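Local coordinates for iron binding protein FbpA (Mannheimia haemolytica, PDB 1Q35) that binds ferric iron and, as a periplasmic solute-binding protein, probably hands it to a membrane transporter for uptake into the cell, at residues L55-I60 with M64-A69; Q73-K78 with N245-I250; S77-K82 with Y252-K257; D93-L98 with I292-I297; A149-Y154 with Y301-K306. All coordinates share one frame; numbering follows the deposited sequence.

Contacts 1 to 4 form a continuous set within the bilobal solute-binding fold; contact 5 continues it through the C-terminal helices. Contacts 2 and 3 share S77 and K78 and both use helix 243-254. Their centres lie about 9 Å apart, and I250 CD1 reaches L80 CD1 at 3.6 Å. Contacts 1 and 4 are equally close and meet where M64 packs on W95. Contact 5 touches contact 4 through I292 and E152, but its nearest atoms are about 20 Å from contact 2. Contact 1 is near the iron site: the T57 side chain is about 9 Å from that of Y142, an iron ligand; this chain is apo. Contacts 2 and 3 lie away from it.

Contact 1: L55-I60 with M64-A69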
# COMPACT_ATOMS: atom_id res chain seq x y z
N LEU A 55 -7.61 12.30 -6.17
CA LEU A 55 -6.25 11.79 -5.99
C LEU A 55 -6.35 10.36 -5.46
O LEU A 55 -6.91 10.13 -4.39
CB LEU A 55 -5.45 12.69 -5.05
CG LEU A 55 -5.73 14.20 -5.17
CD1 LEU A 55 -5.01 14.99 -4.10
CD2 LEU A 55 -5.36 14.71 -6.56
N LEU A 56 -5.86 9.40 -6.25
CA LEU A 56 -5.90 7.98 -5.89
C LEU A 56 -4.56 7.56 -5.30
O LEU A 56 -3.54 7.58 -5.98
CB LEU A 56 -6.21 7.11 -7.12
CG LEU A 56 -7.62 7.28 -7.70
CD1 LEU A 56 -7.73 6.56 -9.02
CD2 LEU A 56 -8.67 6.76 -6.73
N THR A 57 -4.58 7.21 -4.02
CA THR A 57 -3.38 6.96 -3.23
C THR A 57 -3.15 5.48 -2.96
O THR A 57 -4.05 4.65 -3.12
CB THR A 57 -3.52 7.71 -1.90
OG1 THR A 57 -4.75 7.33 -1.28
CG2 THR A 57 -3.64 9.21 -2.12
N VAL A 58 -1.93 5.17 -2.52
CA VAL A 58 -1.55 3.80 -2.17
C VAL A 58 -0.98 3.70 -0.76
O VAL A 58 -0.42 2.66 -0.39
CB VAL A 58 -0.51 3.22 -3.17
CG1 VAL A 58 -1.11 3.11 -4.55
CG2 VAL A 58 0.76 4.06 -3.20
N ASP A 59 -1.11 4.76 0.03
CA ASP A 59 -0.47 4.82 1.34
C ASP A 59 -1.21 5.81 2.23
O ASP A 59 -1.50 6.94 1.81
CB ASP A 59 1.00 5.22 1.13
CG ASP A 59 1.71 5.60 2.40
OD1 ASP A 59 1.56 4.89 3.43
OD2 ASP A 59 2.44 6.61 2.45
N ILE A 60 -1.51 5.41 3.46
CA ILE A 60 -2.15 6.30 4.43
C ILE A 60 -1.30 7.53 4.71
O ILE A 60 -1.84 8.61 4.92
CB ILE A 60 -2.48 5.56 5.75
CG1 ILE A 60 -3.23 6.48 6.72
CG2 ILE A 60 -1.21 5.03 6.44
CD1 ILE A 60 -4.61 6.89 6.25
N MET A 64 -2.58 11.42 4.50
CA MET A 64 -2.54 12.40 5.59
C MET A 64 -1.66 13.59 5.24
O MET A 64 -1.95 14.70 5.68
CB MET A 64 -2.11 11.74 6.90
CG MET A 64 -3.08 10.71 7.42
SD MET A 64 -4.81 11.25 7.44
CE MET A 64 -4.71 12.69 8.48
N GLU A 65 -0.63 13.41 4.42
CA GLU A 65 0.15 14.54 3.92
C GLU A 65 -0.78 15.52 3.19
O GLU A 65 -0.72 16.73 3.40
CB GLU A 65 1.26 14.08 2.97
CG GLU A 65 2.12 15.22 2.43
CD GLU A 65 3.06 14.80 1.32
OE1 GLU A 65 3.74 15.68 0.76
OE2 GLU A 65 3.12 13.59 0.99
N ILE A 66 -1.63 14.97 2.33
CA ILE A 66 -2.56 15.77 1.53
C ILE A 66 -3.60 16.45 2.41
O ILE A 66 -3.85 17.65 2.29
CB ILE A 66 -3.23 14.87 0.45
CG1 ILE A 66 -2.19 14.40 -0.58
CG2 ILE A 66 -4.38 15.61 -0.24
CD1 ILE A 66 -2.60 13.16 -1.35
N VAL A 67 -4.19 15.68 3.31
CA VAL A 67 -5.26 16.17 4.17
C VAL A 67 -4.72 17.21 5.16
O VAL A 67 -5.35 18.26 5.35
CB VAL A 67 -5.95 14.99 4.89
CG1 VAL A 67 -6.91 15.47 5.97
CG2 VAL A 67 -6.70 14.13 3.86
N ASN A 68 -3.56 16.95 5.75
CA ASN A 68 -2.92 17.88 6.69
C ASN A 68 -2.51 19.20 6.04
O ASN A 68 -2.46 20.23 6.72
CB ASN A 68 -1.66 17.27 7.33
CG ASN A 68 -1.97 16.15 8.31
OD1 ASN A 68 -3.10 15.99 8.77
ND2 ASN A 68 -0.94 15.37 8.64
N ALA A 69 -2.22 19.16 4.75
CA ALA A 69 -1.85 20.35 3.98
C ALA A 69 -3.08 21.14 3.50
O ALA A 69 -2.93 22.10 2.74
CB ALA A 69 -0.98 19.96 2.80
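M64 N gives its hydrogen to I60 O at 2.9 Å, a backbone bond within helix 60-68. The bond is fairly straight, at 158° about the hydrogen. It closes the first turn of the helix. The side chain of M64 folds close to the same carbonyl: its CG lies 3.5 Å from I60 O. The I60 tip comes back to meet it, with CD1 4.3 Å from M64 CG. Beyond CG the M64 chain bends twice, at chi2 and chi3, and its sulfur packs on W95.

One residue past E65, I66 points at the strand. With chi1 -67° and chi2 159°, CG2 and the CD1 end of the other branch both reach it. The I66 and L55 side chains cross at a slant, and L55 CD1 sits 4.0 Å from I66 CG2 and 4.1 Å from I66 CD1. T57 meets the same branch tip to tip, its CG2 lying 4.2 Å from I66 CD1. V235 of strand 228-236 also touches L55 and I66.

Strand 54-57 runs through a short turn into helix 60-68, a beta-alpha connection of the alpha/beta solute-binding fold. The side chains of T57 and Y142, an iron ligand, are about 9 Å apart. D59 caps the helix start: its carboxylate accepts from S61 N and R62 N. The chemistry is therefore divided: polar bonds set the helix start, while the I66 contact with L55 and T57 is made by methyl groups.

Contact 2: Q73-K78 with N245-I250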
# COMPACT_ATOMS: atom_id res chain seq x y z
N GLN A 73 -11.14 18.15 0.64
CA GLN A 73 -12.40 18.68 1.16
C GLN A 73 -13.28 17.57 1.72
O GLN A 73 -13.13 16.40 1.37
CB GLN A 73 -13.15 19.48 0.09
CG GLN A 73 -13.56 18.70 -1.15
CD GLN A 73 -14.44 19.55 -2.06
OE1 GLN A 73 -15.52 19.97 -1.66
NE2 GLN A 73 -13.96 19.82 -3.26
N LYS A 74 -14.20 17.97 2.59
CA LYS A 74 -15.10 17.04 3.26
C LYS A 74 -16.21 16.57 2.33
O LYS A 74 -16.86 17.38 1.67
CB LYS A 74 -15.71 17.70 4.50
CG LYS A 74 -14.68 18.07 5.55
CD LYS A 74 -15.29 18.88 6.68
CE LYS A 74 -16.22 18.05 7.55
NZ LYS A 74 -16.29 18.58 8.94
N ILE A 75 -16.42 15.26 2.30
CA ILE A 75 -17.44 14.64 1.48
C ILE A 75 -18.39 13.85 2.37
O ILE A 75 -17.98 12.90 3.05
CB ILE A 75 -16.80 13.69 0.44
CG1 ILE A 75 -15.76 14.42 -0.42
CG2 ILE A 75 -17.88 13.04 -0.42
CD1 ILE A 75 -16.32 15.54 -1.29
N ASP A 76 -19.65 14.26 2.37
CA ASP A 76 -20.69 13.62 3.16
C ASP A 76 -21.61 12.89 2.20
O ASP A 76 -22.45 13.51 1.54
CB ASP A 76 -21.44 14.69 3.96
CG ASP A 76 -22.52 14.11 4.86
OD1 ASP A 76 -22.56 12.88 5.07
OD2 ASP A 76 -23.38 14.84 5.41
N SER A 77 -21.44 11.57 2.12
CA SER A 77 -22.16 10.72 1.18
C SER A 77 -22.75 9.52 1.91
O SER A 77 -22.04 8.82 2.62
CB SER A 77 -21.19 10.22 0.10
OG SER A 77 -21.74 9.11 -0.60
N LYS A 78 -24.04 9.30 1.74
CA LYS A 78 -24.72 8.13 2.32
C LYS A 78 -24.19 6.84 1.70
O LYS A 78 -24.18 5.80 2.36
CB LYS A 78 -26.24 8.18 2.12
CG LYS A 78 -26.89 9.57 1.97
CD LYS A 78 -27.44 9.80 0.56
CE LYS A 78 -26.36 9.85 -0.52
NZ LYS A 78 -25.45 11.02 -0.38
N ASN A 245 -19.10 14.96 -10.12
CA ASN A 245 -18.55 13.81 -10.84
C ASN A 245 -17.48 13.08 -10.03
O ASN A 245 -17.38 11.85 -10.09
CB ASN A 245 -17.99 14.25 -12.20
CG ASN A 245 -19.08 14.63 -13.20
OD1 ASN A 245 -20.25 14.32 -12.99
ND2 ASN A 245 -18.69 15.27 -14.29
N ALA A 246 -16.69 13.83 -9.27
CA ALA A 246 -15.67 13.24 -8.39
C ALA A 246 -16.34 12.40 -7.31
O ALA A 246 -15.86 11.30 -7.01
CB ALA A 246 -14.81 14.32 -7.77
N VAL A 247 -17.44 12.88 -6.75
CA VAL A 247 -18.17 12.14 -5.74
C VAL A 247 -18.74 10.86 -6.36
O VAL A 247 -18.66 9.80 -5.75
CB VAL A 247 -19.28 12.98 -5.09
CG1 VAL A 247 -20.20 12.12 -4.23
CG2 VAL A 247 -18.66 14.08 -4.24
N LYS A 248 -19.28 10.95 -7.57
CA LYS A 248 -19.80 9.76 -8.24
C LYS A 248 -18.70 8.72 -8.48
O LYS A 248 -18.95 7.53 -8.37
CB LYS A 248 -20.50 10.13 -9.54
CG LYS A 248 -21.87 10.77 -9.31
CD LYS A 248 -22.53 11.23 -10.60
CE LYS A 248 -23.93 11.78 -10.33
NZ LYS A 248 -24.39 12.73 -11.39
N LEU A 249 -17.49 9.18 -8.79
CA LEU A 249 -16.36 8.26 -8.98
C LEU A 249 -16.00 7.53 -7.69
O LEU A 249 -15.85 6.31 -7.70
CB LEU A 249 -15.14 8.99 -9.54
CG LEU A 249 -13.87 8.13 -9.67
CD1 LEU A 249 -14.10 6.88 -10.50
CD2 LEU A 249 -12.75 8.94 -10.25
N ILE A 250 -15.86 8.25 -6.58
CA ILE A 250 -15.44 7.59 -5.35
C ILE A 250 -16.56 6.71 -4.79
O ILE A 250 -16.30 5.64 -4.25
CB ILE A 250 -14.82 8.57 -4.32
CG1 ILE A 250 -15.83 9.52 -3.70
CG2 ILE A 250 -13.70 9.36 -4.96
CD1 ILE A 250 -15.26 10.28 -2.53
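I75 carries this contact from the loop side, and V247 answers it from helix 243-254. The I75 CB is directed at the helix and splits into two branches. The CG2 branch stands anti to the backbone N, and its methyl lies 4.0 Å from V247 CG2. The same CG2 reaches the tip of I250, with I250 CD1 at 4.4 Å. The other branch leaves through CG1, anti to the carbonyl carbon (chi1 -56°). It ends at CD1, which is again 4.0 Å from V247 CG2. One valine methyl thus rests against both ends of the isoleucine fork. The two side chains run past each other in opposite directions instead of meeting head on.

No hydrogen bond spans these segments, and the join is wholly apolar. I236 of strand 228-236 touches both I75 and V247. On the loop side, I75 is held by backbone bonding to D93.

V247 and I250 are three residues apart and so lie on one side of the helix. This is a helix laid against the central sheet with a connecting loop packed along it, an arrangement in keeping with the alpha/beta lobes of periplasmic binding proteins.

Contact 3: S77-K82 with Y252-K257; sequences SKVLEK and YLSGEK
S254 OG is held by two hydrogen-bond partners, E251 O one turn back in its own helix and N83 ND2 at the end of helix 78-83. Methyl groups of L80 and V79 rest against the same oxygen. L80 CG lies anti to the carbonyl carbon (chi1 -62°), and from there the CD2 branch comes round to the serine. L80 CD2 is 3.7 Å from S254 OG and 3.9 Å from S254 CB. V79 adds a lighter touch from the preceding position: its CG1 lies 4.1 Å from S254 OG. No hydrogen bond joins the two segments directly.

The site is a helix-to-helix junction in the alpha/beta lobe of a solute-binding protein. The chain passes from helix 243-254 to the next helix, with G255 at the N-cap position, and helix 78-83 lies alongside the break. G255 N bonds back to Y252 O at 3.1 Å in this turn.

Helix 78-83 has its own cap. S77 OG accepts the backbone hydrogen of L80 N at 3.1 Å, in a nearly straight bond of 170°. E251 OE1 is a further hydrogen-bond partner of the same hydroxyl. S77 is the N-cap, and this bond occupies an N-H of the first turn that has no helical carbonyl to meet. It probably helps to hold L80, whose side chain touches the other segment. E81 N, in turn, bonds to S77 O at 3.1 Å and closes the first turn of the helix. L80 meanwhile continues inward, touching I75, I250 and F96.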
# COMPACT_ATOMS: atom_id res chain seq x y z
N SER A 77 -21.44 11.57 2.12
CA SER A 77 -22.16 10.72 1.18
C SER A 77 -22.75 9.52 1.91
O SER A 77 -22.04 8.82 2.62
CB SER A 77 -21.19 10.22 0.10
OG SER A 77 -21.74 9.11 -0.60
N LYS A 78 -24.04 9.30 1.74
CA LYS A 78 -24.72 8.13 2.32
C LYS A 78 -24.19 6.84 1.70
O LYS A 78 -24.18 5.80 2.36
CB LYS A 78 -26.24 8.18 2.12
CG LYS A 78 -26.89 9.57 1.97
CD LYS A 78 -27.44 9.80 0.56
CE LYS A 78 -26.36 9.85 -0.52
NZ LYS A 78 -25.45 11.02 -0.38
N VAL A 79 -23.79 6.90 0.43
CA VAL A 79 -23.24 5.74 -0.27
C VAL A 79 -21.90 5.33 0.33
O VAL A 79 -21.68 4.15 0.60
CB VAL A 79 -23.10 6.02 -1.79
CG1 VAL A 79 -22.37 4.87 -2.49
CG2 VAL A 79 -24.47 6.27 -2.42
N LEU A 80 -21.01 6.29 0.55
CA LEU A 80 -19.71 6.01 1.17
C LEU A 80 -19.88 5.52 2.61
O LEU A 80 -19.14 4.65 3.07
CB LEU A 80 -18.81 7.25 1.15
CG LEU A 80 -18.43 7.82 -0.22
CD1 LEU A 80 -17.57 9.06 -0.07
CD2 LEU A 80 -17.71 6.77 -1.07
N GLU A 81 -20.86 6.07 3.31
CA GLU A 81 -21.15 5.66 4.68
C GLU A 81 -21.56 4.19 4.76
O GLU A 81 -21.12 3.46 5.65
CB GLU A 81 -22.26 6.53 5.26
CG GLU A 81 -22.60 6.23 6.71
CD GLU A 81 -23.64 7.18 7.27
OE1 GLU A 81 -23.31 7.94 8.20
OE2 GLU A 81 -24.79 7.15 6.78
N LYS A 82 -22.39 3.76 3.81
CA LYS A 82 -22.91 2.40 3.76
C LYS A 82 -21.84 1.41 3.32
O LYS A 82 -21.75 0.30 3.86
CB LYS A 82 -24.10 2.33 2.79
CG LYS A 82 -24.82 0.99 2.76
CD LYS A 82 -25.92 0.97 1.71
CE LYS A 82 -26.46 -0.44 1.47
NZ LYS A 82 -25.86 -1.07 0.26
N TYR A 252 -18.63 5.12 -6.76
CA TYR A 252 -18.53 3.96 -7.65
C TYR A 252 -17.43 3.00 -7.19
O TYR A 252 -17.63 1.79 -7.14
CB TYR A 252 -18.25 4.39 -9.09
CG TYR A 252 -18.25 3.25 -10.08
CD1 TYR A 252 -17.09 2.53 -10.35
CD2 TYR A 252 -19.42 2.88 -10.74
CE1 TYR A 252 -17.09 1.47 -11.25
CE2 TYR A 252 -19.43 1.82 -11.64
CZ TYR A 252 -18.26 1.13 -11.89
OH TYR A 252 -18.27 0.08 -12.78
N LEU A 253 -16.27 3.55 -6.85
CA LEU A 253 -15.13 2.73 -6.44
C LEU A 253 -15.41 2.01 -5.12
O LEU A 253 -14.81 0.96 -4.86
CB LEU A 253 -13.85 3.56 -6.35
CG LEU A 253 -13.33 4.08 -7.70
CD1 LEU A 253 -12.17 5.04 -7.50
CD2 LEU A 253 -12.93 2.95 -8.64
N SER A 254 -16.32 2.55 -4.31
CA SER A 254 -16.71 1.93 -3.04
C SER A 254 -17.79 0.85 -3.17
O SER A 254 -18.04 0.12 -2.22
CB SER A 254 -17.21 3.01 -2.06
OG SER A 254 -18.57 3.37 -2.31
N GLY A 255 -18.43 0.76 -4.34
CA GLY A 255 -19.58 -0.11 -4.53
C GLY A 255 -19.25 -1.56 -4.83
O GLY A 255 -18.09 -1.93 -5.02
N GLU A 256 -20.29 -2.37 -4.90
CA GLU A 256 -20.17 -3.82 -5.06
C GLU A 256 -19.33 -4.22 -6.27
O GLU A 256 -18.45 -5.07 -6.16
CB GLU A 256 -21.57 -4.44 -5.17
CG GLU A 256 -21.60 -5.95 -5.30
CD GLU A 256 -23.01 -6.47 -5.45
OE1 GLU A 256 -23.50 -6.53 -6.60
OE2 GLU A 256 -23.62 -6.79 -4.42
N LYS A 257 -19.60 -3.61 -7.43
CA LYS A 257 -18.94 -4.01 -8.66
C LYS A 257 -17.45 -3.69 -8.62
O LYS A 257 -16.62 -4.55 -8.86
CB LYS A 257 -19.59 -3.34 -9.88
CG LYS A 257 -18.97 -3.76 -11.20
CD LYS A 257 -19.76 -3.24 -12.39
CE LYS A 257 -18.93 -3.33 -13.66
NZ LYS A 257 -19.69 -2.91 -14.88

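Contact 4: D93-L98 with I292-I297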
# COMPACT_ATOMS: atom_id res chain seq x y z
N ASP A 93 -14.33 12.96 7.31
CA ASP A 93 -14.85 12.91 5.93
C ASP A 93 -13.95 13.47 4.82
O ASP A 93 -14.44 13.79 3.74
CB ASP A 93 -16.22 13.61 5.85
CG ASP A 93 -17.26 12.97 6.74
OD1 ASP A 93 -17.17 11.76 7.05
OD2 ASP A 93 -18.23 13.63 7.18
N GLN A 94 -12.64 13.55 5.05
CA GLN A 94 -11.74 14.09 4.02
C GLN A 94 -10.92 13.05 3.25
O GLN A 94 -10.26 13.39 2.28
CB GLN A 94 -10.79 15.12 4.64
CG GLN A 94 -11.48 16.37 5.15
CD GLN A 94 -10.51 17.51 5.34
OE1 GLN A 94 -9.81 17.57 6.35
NE2 GLN A 94 -10.43 18.39 4.35
N TRP A 95 -10.96 11.79 3.69
CA TRP A 95 -10.29 10.71 2.96
C TRP A 95 -11.04 9.40 3.14
O TRP A 95 -11.72 9.19 4.14
CB TRP A 95 -8.81 10.57 3.36
CG TRP A 95 -8.58 10.19 4.79
CD1 TRP A 95 -8.27 11.04 5.82
CD2 TRP A 95 -8.61 8.87 5.36
NE1 TRP A 95 -8.13 10.33 6.99
CE2 TRP A 95 -8.33 9.00 6.74
CE3 TRP A 95 -8.86 7.59 4.85
CZ2 TRP A 95 -8.29 7.90 7.60
CZ3 TRP A 95 -8.81 6.50 5.71
CH2 TRP A 95 -8.54 6.67 7.07
N PHE A 96 -10.88 8.51 2.17
CA PHE A 96 -11.64 7.27 2.09
C PHE A 96 -10.76 6.12 1.61
O PHE A 96 -10.14 6.21 0.56
CB PHE A 96 -12.83 7.45 1.16
CG PHE A 96 -13.71 8.58 1.58
CD1 PHE A 96 -13.47 9.86 1.10
CD2 PHE A 96 -14.70 8.39 2.53
CE1 PHE A 96 -14.24 10.94 1.53
CE2 PHE A 96 -15.47 9.46 2.96
CZ PHE A 96 -15.24 10.73 2.46
N GLY A 97 -10.70 5.07 2.41
CA GLY A 97 -10.04 3.84 2.01
C GLY A 97 -10.90 3.06 1.04
O GLY A 97 -12.13 3.00 1.18
N LEU A 98 -10.26 2.45 0.04
CA LEU A 98 -10.92 1.65 -0.98
C LEU A 98 -10.52 0.17 -0.93
O LEU A 98 -11.32 -0.69 -1.27
CB LEU A 98 -10.62 2.22 -2.36
CG LEU A 98 -11.21 3.61 -2.63
CD1 LEU A 98 -10.68 4.15 -3.95
CD2 LEU A 98 -12.73 3.58 -2.63
N ILE A 292 -3.27 -1.07 15.19
CA ILE A 292 -2.93 0.35 15.13
C ILE A 292 -3.93 1.10 14.24
O ILE A 292 -4.33 0.62 13.18
CB ILE A 292 -1.48 0.53 14.63
CG1 ILE A 292 -1.01 1.98 14.84
CG2 ILE A 292 -1.33 0.10 13.16
CD1 ILE A 292 0.47 2.17 14.53
N LYS A 293 -4.34 2.28 14.68
CA LYS A 293 -5.20 3.13 13.87
C LYS A 293 -4.41 3.68 12.69
O LYS A 293 -3.24 4.02 12.82
CB LYS A 293 -5.73 4.29 14.70
CG LYS A 293 -6.81 3.93 15.70
CD LYS A 293 -8.01 4.87 15.57
CE LYS A 293 -7.64 6.35 15.69
NZ LYS A 293 -8.14 7.17 14.54
N LEU A 294 -5.07 3.82 11.54
CA LEU A 294 -4.41 4.28 10.33
C LEU A 294 -3.70 5.62 10.53
O LEU A 294 -2.56 5.78 10.11
CB LEU A 294 -5.41 4.36 9.17
CG LEU A 294 -5.80 3.01 8.57
CD1 LEU A 294 -7.04 3.13 7.67
CD2 LEU A 294 -4.65 2.39 7.79
N GLU A 295 -4.35 6.57 11.20
CA GLU A 295 -3.75 7.88 11.44
C GLU A 295 -2.51 7.80 12.31
O GLU A 295 -1.63 8.64 12.20
CB GLU A 295 -4.76 8.84 12.07
CG GLU A 295 -5.86 9.30 11.14
CD GLU A 295 -7.13 8.47 11.23
OE1 GLU A 295 -7.08 7.30 11.68
OE2 GLU A 295 -8.19 8.99 10.84
N ASP A 296 -2.45 6.80 13.18
CA ASP A 296 -1.30 6.61 14.06
C ASP A 296 -0.10 5.99 13.35
O ASP A 296 1.01 6.05 13.87
CB ASP A 296 -1.69 5.82 15.30
CG ASP A 296 -2.63 6.59 16.20
OD1 ASP A 296 -2.44 7.82 16.34
OD2 ASP A 296 -3.58 6.04 16.77
N ILE A 297 -0.30 5.40 12.17
CA ILE A 297 0.81 5.06 11.28
C ILE A 297 1.37 6.37 10.71
O ILE A 297 2.56 6.67 10.86
CB ILE A 297 0.36 4.12 10.13
CG1 ILE A 297 -0.17 2.80 10.69
CG2 ILE A 297 1.51 3.89 9.15
CD1 ILE A 297 -0.88 1.95 9.65
O HOH W 1 -8.12 11.44 9.75
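W95 and E295 are brought together by torsions at both ends. The indole of W95 takes the position between its backbone N and carbonyl carbon (chi1 63°), which sends the ring out toward helix 294-298. The E295 chain bends at chi2 (95°), and its carboxylate turns back to the ring. E295 OE2 arrives at the ring edge, near the indole plane, and lies 3.4 Å from W95 CZ2. The carboxylate is not laid along the ring: the two planes stand 68° apart.

A water completes the link. It accepts from W95 NE1 at 3.0 Å and donates to E295 OE2 at 2.7 Å. The water oxygen also lies in the ring plane, at the edge. W95 NE1 and E295 OE2 are 4.1 Å apart, so the water bridges a pair that does not bond directly.

L294, one residue before E295, brings in an apolar touch. Its CD1 lies 3.9 Å from W95 CH2. The other oxygen of E295 is held within its own segment by a salt bridge from K293 NZ to E295 OE1 at 3.1 Å. That lysine approaches from above the carboxylate plane.

W95 also packs on V63, I231 and V235. The contact joins segment 93-98, which runs into strand 96-108 of the central sheet of the solute-binding fold, to the short helix 294-298. Its chemistry is mixed: a leucine methyl touches the indole obliquely, while the carboxylate is shared by a lysine and a water. The positive lysine probably favours the charged form of E295.

Contact 5: A149-Y154 with Y301-K306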
# COMPACT_ATOMS: atom_id res chain seq x y z
N ALA A 149 4.71 2.49 11.80
CA ALA A 149 3.94 1.68 12.74
C ALA A 149 4.86 1.12 13.83
O ALA A 149 4.50 1.11 15.01
CB ALA A 149 3.24 0.54 12.02
N MET A 150 6.05 0.68 13.44
CA MET A 150 7.01 0.15 14.40
C MET A 150 7.41 1.22 15.43
O MET A 150 7.56 0.91 16.60
CB MET A 150 8.22 -0.44 13.69
CG MET A 150 7.83 -1.65 12.84
SD MET A 150 9.17 -2.41 11.92
CE MET A 150 9.93 -3.39 13.23
N ILE A 151 7.54 2.48 15.02
CA ILE A 151 7.82 3.55 15.97
C ILE A 151 6.69 3.70 16.99
O ILE A 151 6.93 3.88 18.18
CB ILE A 151 8.10 4.89 15.25
CG1 ILE A 151 9.44 4.83 14.51
CG2 ILE A 151 8.08 6.05 16.26
CD1 ILE A 151 9.68 6.02 13.61
N GLU A 152 5.45 3.62 16.54
CA GLU A 152 4.31 3.67 17.47
C GLU A 152 4.43 2.58 18.53
O GLU A 152 4.17 2.82 19.72
CB GLU A 152 2.99 3.54 16.71
CG GLU A 152 1.75 3.80 17.56
CD GLU A 152 1.46 5.27 17.81
OE1 GLU A 152 2.32 6.13 17.54
OE2 GLU A 152 0.35 5.57 18.31
N HIS A 153 4.82 1.38 18.11
CA HIS A 153 4.89 0.23 19.01
C HIS A 153 6.14 0.21 19.89
O HIS A 153 6.08 -0.31 21.00
CB HIS A 153 4.85 -1.07 18.21
CG HIS A 153 3.61 -1.26 17.39
ND1 HIS A 153 2.34 -1.01 17.88
CD2 HIS A 153 3.45 -1.70 16.13
CE1 HIS A 153 1.46 -1.28 16.94
NE2 HIS A 153 2.10 -1.70 15.86
N TYR A 154 7.26 0.73 19.39
CA TYR A 154 8.57 0.47 20.01
C TYR A 154 9.42 1.70 20.29
O TYR A 154 10.42 1.58 21.01
CB TYR A 154 9.40 -0.45 19.12
CG TYR A 154 8.73 -1.76 18.77
CD1 TYR A 154 8.51 -2.10 17.45
CD2 TYR A 154 8.31 -2.64 19.76
CE1 TYR A 154 7.89 -3.29 17.11
CE2 TYR A 154 7.70 -3.84 19.43
CZ TYR A 154 7.49 -4.16 18.11
OH TYR A 154 6.89 -5.34 17.76
N TYR A 301 5.36 8.92 10.23
CA TYR A 301 6.07 8.83 8.95
C TYR A 301 7.35 9.67 8.92
O TYR A 301 8.40 9.20 8.50
CB TYR A 301 5.15 9.24 7.80
CG TYR A 301 5.71 8.91 6.44
CD1 TYR A 301 5.42 7.69 5.82
CD2 TYR A 301 6.54 9.81 5.76
CE1 TYR A 301 5.93 7.38 4.57
CE2 TYR A 301 7.07 9.49 4.51
CZ TYR A 301 6.75 8.27 3.93
OH TYR A 301 7.27 7.95 2.69
N GLU A 302 7.26 10.92 9.36
CA GLU A 302 8.40 11.83 9.36
C GLU A 302 9.56 11.28 10.19
O GLU A 302 10.71 11.29 9.75
CB GLU A 302 7.97 13.21 9.88
CG GLU A 302 9.06 14.25 10.02
CD GLU A 302 8.51 15.60 10.44
OE1 GLU A 302 8.67 16.57 9.68
OE2 GLU A 302 7.91 15.68 11.54
N ALA A 303 9.24 10.78 11.38
CA ALA A 303 10.26 10.20 12.25
C ALA A 303 10.89 8.96 11.62
O ALA A 303 12.10 8.75 11.73
CB ALA A 303 9.65 9.86 13.60
N ALA A 304 10.09 8.15 10.95
CA ALA A 304 10.58 6.93 10.30
C ALA A 304 11.51 7.28 9.14
O ALA A 304 12.55 6.65 8.98
CB ALA A 304 9.41 6.09 9.80
N LEU A 305 11.14 8.27 8.34
CA LEU A 305 11.98 8.68 7.22
C LEU A 305 13.33 9.19 7.73
O LEU A 305 14.37 8.92 7.13
CB LEU A 305 11.28 9.74 6.38
CG LEU A 305 11.97 10.12 5.07
CD1 LEU A 305 12.04 8.93 4.13
CD2 LEU A 305 11.25 11.28 4.41
N LYS A 306 13.31 9.90 8.85
CA LYS A 306 14.53 10.39 9.48
C LYS A 306 15.44 9.23 9.88
O LYS A 306 16.65 9.29 9.68
CB LYS A 306 14.17 11.24 10.70
CG LYS A 306 15.32 11.94 11.38
CD LYS A 306 14.80 12.87 12.47
CE LYS A 306 15.90 13.64 13.17
NZ LYS A 306 16.53 14.68 12.30
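I151 sets the end of its side chain over the backbone of helix 301-311. Its CD1 lies 3.4 Å from A304 N and 3.5 Å from A304 CA, which is close for a methyl group against a main chain. The same CD1 touches two side-chain methyls, A303 CB and A304 CB, each at 3.8 Å. CG1 stands anti to the carbonyl carbon (chi1 -70°), and with chi2 at 171° the chain runs straight out to that tip.

The small side chains of A303 and A304 are consistent with the close approach. The CA atoms of I151 and A304 are 7.2 Å apart. The contact joins helix 141-168, the long helix that also bears Y142, an iron ligand when iron is bound, to helix 301-311 near the C-terminus. It is helix-to-helix packing in the solute-binding fold, about 12 Å from Y142 when measured between the side chains of A304 and Y142.

No hydrogen bond crosses between these segments. E152, next to I151, forms a salt bridge with K299 and a hydrogen bond with N300, both just ahead of helix 301-311. I151 also touches N300, and Y301 packs back on S141, V144 and S145 of the long helix.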